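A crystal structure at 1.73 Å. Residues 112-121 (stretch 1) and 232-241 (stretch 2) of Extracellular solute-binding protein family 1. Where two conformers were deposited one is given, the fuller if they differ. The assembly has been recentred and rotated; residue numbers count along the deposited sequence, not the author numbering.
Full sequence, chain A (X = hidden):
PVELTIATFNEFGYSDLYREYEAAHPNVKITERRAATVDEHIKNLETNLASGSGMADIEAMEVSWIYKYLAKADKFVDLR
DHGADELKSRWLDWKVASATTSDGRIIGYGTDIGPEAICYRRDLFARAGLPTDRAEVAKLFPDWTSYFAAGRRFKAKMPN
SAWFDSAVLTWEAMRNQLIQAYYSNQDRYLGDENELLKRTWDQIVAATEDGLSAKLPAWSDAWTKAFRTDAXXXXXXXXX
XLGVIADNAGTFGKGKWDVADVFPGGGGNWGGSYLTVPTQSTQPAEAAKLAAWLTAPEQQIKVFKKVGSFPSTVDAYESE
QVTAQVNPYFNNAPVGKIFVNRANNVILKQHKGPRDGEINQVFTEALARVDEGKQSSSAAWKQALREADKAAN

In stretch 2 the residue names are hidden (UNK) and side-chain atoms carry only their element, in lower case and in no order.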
# COMPACT_ATOMS: atom_id res chain seq x y z
N ASP A 112 9.36 4.18 0.84
CA ASP A 112 8.77 3.46 1.96
C ASP A 112 7.80 2.36 1.48
O ASP A 112 7.57 2.18 0.28
CB ASP A 112 8.08 4.44 2.92
CG ASP A 112 6.91 5.18 2.28
OD1 ASP A 112 6.82 5.23 1.03
OD2 ASP A 112 6.08 5.74 3.03
N ILE A 113 7.24 1.61 2.43
CA ILE A 113 6.25 0.57 2.16
C ILE A 113 5.16 0.62 3.22
O ILE A 113 5.29 1.29 4.25
CB ILE A 113 6.86 -0.85 2.11
CG1 ILE A 113 7.83 -1.07 3.29
CG2 ILE A 113 7.53 -1.10 0.76
CD1 ILE A 113 8.21 -2.56 3.48
N GLY A 114 4.08 -0.12 2.97
CA GLY A 114 3.00 -0.26 3.93
C GLY A 114 2.73 -1.71 4.25
O GLY A 114 1.66 -2.25 3.94
N PRO A 115 3.70 -2.39 4.88
CA PRO A 115 3.47 -3.80 5.23
C PRO A 115 2.31 -3.92 6.21
O PRO A 115 2.16 -3.11 7.12
CB PRO A 115 4.80 -4.23 5.86
CG PRO A 115 5.31 -2.97 6.49
CD PRO A 115 4.94 -1.87 5.49
N GLU A 116 1.47 -4.93 5.99
CA GLU A 116 0.17 -4.98 6.64
C GLU A 116 0.11 -6.02 7.75
O GLU A 116 0.60 -7.14 7.59
CB GLU A 116 -0.93 -5.27 5.63
CG GLU A 116 -1.11 -4.12 4.63
CD GLU A 116 -2.18 -4.43 3.63
OE1 GLU A 116 -1.92 -5.23 2.71
OE2 GLU A 116 -3.28 -3.87 3.77
N ALA A 117 -0.55 -5.65 8.84
CA ALA A 117 -0.90 -6.56 9.92
C ALA A 117 -2.43 -6.56 10.04
O ALA A 117 -3.13 -5.98 9.22
CB ALA A 117 -0.21 -6.15 11.21
N ILE A 118 -2.94 -7.21 11.08
CA ILE A 118 -4.35 -7.07 11.45
C ILE A 118 -4.41 -6.29 12.76
O ILE A 118 -3.90 -6.76 13.79
CB ILE A 118 -5.06 -8.43 11.59
CG1 ILE A 118 -5.06 -9.21 10.27
CG2 ILE A 118 -6.50 -8.19 12.06
CD1 ILE A 118 -5.79 -8.52 9.10
N CYS A 119 -4.98 -5.10 12.71
CA CYS A 119 -5.29 -4.44 13.97
C CYS A 119 -6.68 -4.85 14.41
O CYS A 119 -7.51 -5.30 13.61
CB CYS A 119 -5.18 -2.92 13.86
SG CYS A 119 -6.22 -2.15 12.60
N TYR A 120 -6.93 -4.74 15.71
CA TYR A 120 -8.19 -5.24 16.25
C TYR A 120 -8.57 -4.54 17.54
O TYR A 120 -7.73 -4.02 18.28
CB TYR A 120 -8.15 -6.76 16.48
CG TYR A 120 -7.12 -7.21 17.50
CD1 TYR A 120 -5.78 -7.37 17.16
CD2 TYR A 120 -7.50 -7.49 18.82
CE1 TYR A 120 -4.84 -7.78 18.10
CE2 TYR A 120 -6.57 -7.90 19.77
CZ TYR A 120 -5.24 -8.04 19.40
OH TYR A 120 -4.30 -8.44 20.32
N ARG A 121 -9.87 -4.56 17.81
CA ARG A 121 -10.45 -3.96 19.01
C ARG A 121 -10.42 -4.99 20.13
O ARG A 121 -11.26 -5.89 20.19
CB ARG A 121 -11.87 -3.48 18.72
CG ARG A 121 -11.93 -2.20 17.87
CD ARG A 121 -11.73 -0.96 18.76
NE ARG A 121 -12.76 -0.88 19.79
CZ ARG A 121 -13.94 -0.28 19.63
NH1 ARG A 121 -14.24 0.32 18.48
NH2 ARG A 121 -14.81 -0.26 20.63
N UNK A 232 -16.90 -1.47 13.92
CA UNK A 232 -16.13 -2.60 13.38
C UNK A 232 -14.97 -2.95 14.30
O UNK A 232 -14.43 -2.09 15.00
c UNK A 232 -13.53 1.42 11.52
c UNK A 232 -12.84 0.27 11.88
c UNK A 232 -15.57 0.14 11.44
c UNK A 232 -14.90 1.35 11.30
c UNK A 232 -13.52 -0.94 12.02
c UNK A 232 -15.62 -2.32 11.95
c UNK A 232 -14.89 -1.02 11.81
N UNK A 233 -14.57 -4.23 14.27
CA UNK A 233 -13.62 -4.78 15.24
C UNK A 233 -12.23 -5.06 14.69
O UNK A 233 -11.31 -5.24 15.50
c UNK A 233 -14.17 -6.08 15.84
N UNK A 234 -12.04 -5.13 13.37
CA UNK A 234 -10.73 -5.38 12.78
C UNK A 234 -10.53 -4.53 11.53
O UNK A 234 -11.49 -4.05 10.92
o UNK A 234 -11.33 -7.13 11.22
c UNK A 234 -10.88 -7.82 13.50
c UNK A 234 -10.52 -6.85 12.37
N UNK A 235 -9.26 -4.35 11.16
CA UNK A 235 -8.88 -3.79 9.86
C UNK A 235 -7.60 -4.42 9.34
O UNK A 235 -6.69 -4.70 10.13
c UNK A 235 -9.08 0.15 7.61
c UNK A 235 -9.91 -1.40 10.00
se UNK A 235 -9.36 0.42 9.56
c UNK A 235 -8.67 -2.27 9.94
N UNK A 236 -7.51 -4.61 8.03
CA UNK A 236 -6.23 -4.86 7.40
C UNK A 236 -5.43 -3.57 7.46
O UNK A 236 -5.92 -2.51 7.06
c UNK A 236 -6.40 -5.33 5.95
N UNK A 237 -4.21 -3.65 7.97
CA UNK A 237 -3.58 -2.50 8.61
C UNK A 237 -2.12 -2.34 8.20
O UNK A 237 -1.23 -2.93 8.81
s UNK A 237 -3.30 -1.33 11.18
c UNK A 237 -3.67 -2.69 10.13
N UNK A 238 -1.83 -1.51 7.18
CA UNK A 238 -0.43 -1.13 6.95
C UNK A 238 0.08 -0.31 8.13
O UNK A 238 -0.69 0.36 8.82
c UNK A 238 -1.89 0.30 5.69
c UNK A 238 -0.49 -0.28 5.67
c UNK A 238 -2.75 -0.80 6.27
N UNK A 239 1.40 -0.37 8.34
CA UNK A 239 2.00 0.38 9.43
C UNK A 239 1.56 1.83 9.48
O UNK A 239 1.27 2.36 10.56
N UNK A 240 1.49 2.50 8.32
CA UNK A 240 1.18 3.92 8.31
C UNK A 240 -0.27 4.21 8.70
O UNK A 240 -0.59 5.37 8.99
c UNK A 240 0.76 3.88 5.76
c UNK A 240 -3.01 4.12 3.95
c UNK A 240 1.47 4.54 6.93
c UNK A 240 -1.61 4.96 5.75
c UNK A 240 -2.02 3.30 3.49
c UNK A 240 1.28 2.96 4.89
c UNK A 240 -0.57 4.13 5.31
c UNK A 240 -2.82 4.94 5.07
n UNK A 240 0.35 2.61 3.94
c UNK A 240 -0.80 3.31 4.17
N UNK A 241 -1.14 3.21 8.72
CA UNK A 241 -2.53 3.45 9.09
C UNK A 241 -2.73 3.57 10.60
O UNK A 241 -3.75 4.13 11.04
c UNK A 241 -5.35 3.72 7.69
c UNK A 241 -5.68 1.29 8.20
c UNK A 241 -3.43 2.34 8.53
c UNK A 241 -4.94 2.56 8.58
O HOH W 1 -13.31 0.39 15.82

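Position 232 carries seven side-chain carbons: one carbon, then a ring of six. There is no oxygen on the ring. The CA-to-CB bond points away from stretch 1, so the contact is made by the backbone. Its O lies 3.8 Å from CG of R121, and water 1 donates to that O while accepting from NH1 of R121, at 2.8 Å each. This is F232.

Position 233 has a single side-chain carbon, directed sideways. Its backbone O accepts a hydrogen bond from N of R121 at 2.8 Å. The chain turns a corner here. One carbon and nothing more makes this A233.

Position 234 has one carbon that carries one oxygen and one carbon. The branch at CB, with these elements, fits one standard residue. The methyl carbon is 4.2 Å from CB of Y120, and CB is 4.2 Å from CG2 of I118. The hydroxyl is satisfied elsewhere in the structure. This is T234.

Position 235 has an unbranched chain of two carbons, a selenium and a terminal carbon. Its CB packs 3.6 Å from SG of C119, while the end of the chain leads away from stretch 1. The selenium identifies selenomethionine, M235.

Position 236 again has one side-chain carbon. It lies 4.1 Å from OE2 of E116, and the CA of 236 is 4.1 Å from CD1 of I118. This is A236.

Position 237 has one carbon followed by one sulfur. That sulfur is 3.3 Å from SG of C119, a close contact but far too long for a disulfide. This is C237.

Position 238 has three carbons that close a ring onto the backbone N. That N therefore has no hydrogen to give. Its CB is 3.4 Å from O of G114, and its N is 3.7 Å from CG of E116. The residue is P238.

Position 239 has no side-chain atoms. Its backbone N donates to O of P115 at 3.1 Å. This is G239.

Position 240 has one carbon, then fused five- and six-membered rings holding eight carbons and one nitrogen. This indole is W240. The ring edge meets stretch 1, with CD1 3.8 Å from CA of G114. A side chain at G114 would have its CB 2.7 Å from NE1, a clash.

Position 241 has four carbons, forked at the second. It makes no contact with stretch 1, but its N bonds to O of P238 at 2.9 Å. This is L241.

The contact is an antiparallel strand pairing. A117 and C237 exchange hydrogen bonds, 2.8 Å from N of A117 to O of C237 and 2.9 Å from N of C237 to O of A117. C119 and M235 do the same, 3.1 Å from N of C119 to O of M235 and 3.2 Å from N of M235 to O of C119. Side chains alternate between faces: A117, C119, M235 and C237 share one, while E116, I118, Y120, T234, A236 and P238 share the other.

Stretch 2 (232-241) FATMACPGWL
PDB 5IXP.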